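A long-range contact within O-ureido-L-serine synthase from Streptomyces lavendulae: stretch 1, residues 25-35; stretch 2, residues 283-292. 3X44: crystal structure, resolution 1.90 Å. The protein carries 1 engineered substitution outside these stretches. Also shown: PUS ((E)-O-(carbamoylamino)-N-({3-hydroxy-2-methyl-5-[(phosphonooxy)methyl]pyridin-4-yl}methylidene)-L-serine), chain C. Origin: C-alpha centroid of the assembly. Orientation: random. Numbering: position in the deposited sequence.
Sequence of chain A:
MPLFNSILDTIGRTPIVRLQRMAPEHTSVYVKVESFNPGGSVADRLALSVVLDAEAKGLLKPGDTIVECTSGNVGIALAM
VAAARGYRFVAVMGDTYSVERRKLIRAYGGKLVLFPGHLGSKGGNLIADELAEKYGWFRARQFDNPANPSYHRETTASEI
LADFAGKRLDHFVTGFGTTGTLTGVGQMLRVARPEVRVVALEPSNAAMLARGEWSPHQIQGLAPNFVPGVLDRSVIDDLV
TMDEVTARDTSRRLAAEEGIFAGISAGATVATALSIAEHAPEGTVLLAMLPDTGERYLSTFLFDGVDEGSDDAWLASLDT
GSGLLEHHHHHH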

# COMPACT_ATOMS: atom_id res chain seq x y z
N GLU A 25 22.53 -20.11 7.53
CA GLU A 25 21.41 -20.98 7.17
C GLU A 25 20.29 -21.19 8.20
O GLU A 25 19.11 -21.17 7.84
CB GLU A 25 21.93 -22.36 6.74
CG GLU A 25 21.13 -22.99 5.62
CD GLU A 25 20.85 -24.47 5.85
OE1 GLU A 25 21.74 -25.16 6.41
OE2 GLU A 25 19.76 -24.94 5.47
N HIS A 26 20.66 -21.39 9.46
CA HIS A 26 19.66 -21.64 10.51
C HIS A 26 18.92 -20.39 11.00
O HIS A 26 18.11 -20.47 11.92
CB HIS A 26 20.33 -22.34 11.69
CG HIS A 26 21.36 -21.50 12.39
ND1 HIS A 26 22.57 -21.17 11.82
CD2 HIS A 26 21.35 -20.93 13.62
CE1 HIS A 26 23.26 -20.43 12.67
NE2 HIS A 26 22.55 -20.27 13.77
N THR A 27 19.20 -19.24 10.39
CA THR A 27 18.55 -18.01 10.81
C THR A 27 17.95 -17.20 9.66
O THR A 27 18.08 -17.56 8.49
CB THR A 27 19.52 -17.10 11.57
OG1 THR A 27 20.44 -16.51 10.63
CG2 THR A 27 20.30 -17.90 12.60
N SER A 28 17.29 -16.11 10.02
CA SER A 28 16.68 -15.21 9.05
C SER A 28 17.03 -13.79 9.47
O SER A 28 16.83 -13.40 10.62
CB SER A 28 15.15 -15.36 9.05
OG SER A 28 14.75 -16.58 8.45
N VAL A 29 17.57 -13.02 8.53
CA VAL A 29 17.93 -11.64 8.82
C VAL A 29 17.15 -10.74 7.88
O VAL A 29 17.21 -10.90 6.66
CB VAL A 29 19.44 -11.39 8.61
CG1 VAL A 29 19.78 -9.93 8.90
CG2 VAL A 29 20.25 -12.30 9.53
N TYR A 30 16.41 -9.81 8.46
CA TYR A 30 15.61 -8.87 7.69
C TYR A 30 16.22 -7.49 7.87
O TYR A 30 16.90 -7.25 8.86
CB TYR A 30 14.16 -8.88 8.18
CG TYR A 30 13.38 -10.12 7.81
CD1 TYR A 30 13.34 -11.23 8.66
CD2 TYR A 30 12.64 -10.17 6.62
CE1 TYR A 30 12.59 -12.36 8.33
CE2 TYR A 30 11.88 -11.31 6.29
CZ TYR A 30 11.86 -12.39 7.16
OH TYR A 30 11.10 -13.49 6.85
N VAL A 31 16.00 -6.61 6.91
CA VAL A 31 16.55 -5.26 6.98
C VAL A 31 15.52 -4.18 6.59
O VAL A 31 14.75 -4.37 5.65
CB VAL A 31 17.80 -5.12 6.05
CG1 VAL A 31 18.94 -5.96 6.60
CG2 VAL A 31 17.47 -5.55 4.62
N LYS A 32 15.50 -3.08 7.35
CA LYS A 32 14.59 -1.97 7.07
C LYS A 32 15.37 -1.00 6.19
O LYS A 32 16.40 -0.44 6.60
CB LYS A 32 14.16 -1.27 8.36
CG LYS A 32 12.89 -0.40 8.22
CD LYS A 32 12.01 -0.44 9.48
CE LYS A 32 10.78 0.47 9.36
NZ LYS A 32 9.91 0.16 8.17
N VAL A 33 14.89 -0.83 4.96
CA VAL A 33 15.54 0.02 3.97
C VAL A 33 15.01 1.45 3.94
O VAL A 33 14.13 1.78 3.15
CB VAL A 33 15.39 -0.61 2.57
CG1 VAL A 33 16.42 -0.02 1.62
CG2 VAL A 33 15.55 -2.11 2.68
N GLU A 34 15.58 2.29 4.79
CA GLU A 34 15.19 3.70 4.91
C GLU A 34 15.59 4.56 3.71
O GLU A 34 15.22 5.73 3.64
CB GLU A 34 15.78 4.28 6.20
CG GLU A 34 15.22 3.63 7.46
CD GLU A 34 13.73 3.87 7.62
OE1 GLU A 34 12.99 2.90 7.88
OE2 GLU A 34 13.31 5.04 7.50
N SER A 35 16.35 3.99 2.78
CA SER A 35 16.77 4.73 1.60
C SER A 35 15.55 5.05 0.75
O SER A 35 15.57 5.96 -0.08
CB SER A 35 17.77 3.89 0.78
OG SER A 35 17.19 2.65 0.42
N GLY A 283 16.24 -20.98 13.83
CA GLY A 283 14.96 -20.30 13.78
C GLY A 283 15.01 -18.83 14.19
O GLY A 283 14.07 -18.08 13.95
N THR A 284 16.12 -18.42 14.79
CA THR A 284 16.30 -17.05 15.25
C THR A 284 16.09 -16.04 14.12
O THR A 284 16.69 -16.15 13.05
CB THR A 284 17.72 -16.85 15.84
OG1 THR A 284 17.85 -17.64 17.03
CG2 THR A 284 17.97 -15.39 16.18
N VAL A 285 15.23 -15.05 14.37
CA VAL A 285 14.93 -14.01 13.39
C VAL A 285 15.44 -12.65 13.89
O VAL A 285 15.16 -12.25 15.03
CB VAL A 285 13.42 -13.89 13.12
CG1 VAL A 285 13.17 -12.82 12.06
CG2 VAL A 285 12.86 -15.23 12.66
N LEU A 286 16.18 -11.95 13.04
CA LEU A 286 16.74 -10.65 13.40
C LEU A 286 16.38 -9.57 12.40
O LEU A 286 16.26 -9.84 11.21
CB LEU A 286 18.26 -10.75 13.49
CG LEU A 286 18.82 -11.84 14.41
CD1 LEU A 286 19.11 -13.11 13.60
CD2 LEU A 286 20.09 -11.32 15.07
N LEU A 287 16.23 -8.34 12.90
CA LEU A 287 15.92 -7.19 12.07
C LEU A 287 16.98 -6.11 12.25
O LEU A 287 17.27 -5.70 13.39
CB LEU A 287 14.56 -6.61 12.44
CG LEU A 287 14.19 -5.31 11.72
CD1 LEU A 287 13.95 -5.61 10.23
CD2 LEU A 287 12.94 -4.69 12.35
N ALA A 288 17.55 -5.64 11.14
CA ALA A 288 18.59 -4.62 11.16
C ALA A 288 18.17 -3.37 10.39
O ALA A 288 17.59 -3.46 9.30
CB ALA A 288 19.88 -5.17 10.57
N MET A 289 18.46 -2.20 10.97
CA MET A 289 18.13 -0.93 10.33
C MET A 289 19.21 -0.52 9.34
O MET A 289 20.40 -0.61 9.63
CB MET A 289 18.01 0.18 11.38
CG MET A 289 16.90 -0.02 12.39
SD MET A 289 15.28 0.18 11.64
CE MET A 289 15.33 1.91 11.14
N LEU A 290 18.79 -0.07 8.16
CA LEU A 290 19.70 0.41 7.12
C LEU A 290 19.25 1.87 6.97
O LEU A 290 18.32 2.18 6.22
CB LEU A 290 19.52 -0.35 5.81
CG LEU A 290 19.46 -1.89 5.82
CD1 LEU A 290 19.56 -2.38 4.39
CD2 LEU A 290 20.58 -2.48 6.68
N PRO A 291 19.90 2.78 7.70
CA PRO A 291 19.60 4.22 7.70
C PRO A 291 19.59 5.00 6.40
O PRO A 291 18.75 5.88 6.22
CB PRO A 291 20.60 4.79 8.71
CG PRO A 291 20.90 3.61 9.62
CD PRO A 291 20.98 2.46 8.65
N ASP A 292 20.50 4.69 5.48
CA ASP A 292 20.53 5.45 4.24
C ASP A 292 21.08 4.70 3.03
O ASP A 292 21.53 3.56 3.13
CB ASP A 292 21.30 6.76 4.44
CG ASP A 292 22.79 6.54 4.72
OD1 ASP A 292 23.25 5.38 4.71
OD2 ASP A 292 23.49 7.56 4.95
N PUS C . 22.08 11.18 11.55
CA PUS C . 21.82 12.51 12.25
CB PUS C . 22.61 12.61 13.60
OG PUS C . 24.08 12.49 13.33
ND PUS C . 24.85 13.27 14.28
CE PUS C . 25.79 12.66 15.04
NZ2 PUS C . 25.75 11.33 15.22
OZ1 PUS C . 26.65 13.30 15.56
C PUS C . 22.24 13.65 11.30
O PUS C . 22.31 13.45 10.12
OT PUS C . 22.49 14.75 11.75
C2 PUS C . 23.01 7.29 9.60
C3 PUS C . 22.60 8.61 10.14
C4 PUS C . 22.08 8.68 11.51
C5 PUS C . 21.96 7.44 12.29
C6 PUS C . 22.38 6.18 11.66
C2A PUS C . 23.59 7.18 8.22
C4A PUS C . 21.83 10.02 12.17
C5A PUS C . 21.41 7.45 13.71
N1 PUS C . 22.88 6.16 10.38
O3 PUS C . 22.65 9.70 9.36
O1P PUS C . 19.82 9.69 15.02
O2P PUS C . 18.03 8.15 15.03
O3P PUS C . 20.06 7.61 16.14
O4P PUS C . 19.97 7.68 13.71
P PUS C . 19.47 8.29 14.98
O HOH W 1 18.64 1.90 3.30

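Parallel bridges pair the two stretches from Ser28 with Val285 to Val33 with Leu290, and the evidence is the register: the CA-CA distances of the bridges run from 4.7 Å, Tyr30 CA to Leu287 CA, to 5.2 Å, Val33 CA to Leu290 CA, and the strand axes cross at -26°. In stretch 1 the even-numbered residues supply the bonding groups. Ser28 N donates to Thr284 O (3.1 Å) while Leu286 N donates to Ser28 O (2.9 Å); Tyr30 N to Leu286 O (2.8 Å, 173° at the hydrogen) and Ala288 N to Tyr30 O (2.9 Å) repeat the pattern, as do Lys32 N to Ala288 O and Leu290 N to Lys32 O, both 2.9 Å. Before the ladder, Gly283 N reaches His26 O at 2.7 Å; the backbone of Gly283 (phi 92°, psi -14°) would jam a CB against the preceding carbonyl, which by itself calls for glycine.

Because bridged residues share a face, side chains meet their register partners and diagonal neighbours. On the face carrying Val29, Val31 and Val33, Leu290 loses the largest area to the other stretch, 85 Å². With chi1 -48° (m) and chi2 -169° (t), its CG lies 3.6 Å from Val31 CB and its CD1 4.4 Å from Val33 CG2. Ala288, with only a methyl group, meets Val31 more loosely, CB to CG1 at 4.2 Å. Leu286 has an off-well chi2 of 94°, and in this conformation its CD1 is 4.3 Å from Val29 CG2.

On the other face, Tyr30 adopts m (chi1 -73°) with chi2 at 91°. Its ring presents an edge to Val285, CD1 to CG1 at 3.8 Å, rather than stacking on it. Leu287, t at chi1 and p at chi2, brings CD1 to 3.9 Å from Tyr30 CB, so its end comes nearer than its CA-to-CB direction suggests. Met289 does likewise: three successive m torsions fold the chain so that SD sits 3.8 Å from Lys32 CB and CE 4.1 Å from Glu34 CG. Lys32 keeps CB, CG and CD against Met289 (Lys32 CD to Met289 SD 4.0 Å), whereas its end leads away and NZ is hydrogen-bonded elsewhere in the structure.

At the C-terminal end, Glu34 N donates to Leu290 O (3.1 Å). The Glu34 CA-to-CB bond points toward stretch 2, with CB 3.4 Å from Pro291 O, but m torsions at chi1 and chi2 accompany a carboxylate that leads away. Water 1 continues the link: it accepts from Ser35 N at 3.1 Å and donates to Leu290 O at 3.0 Å.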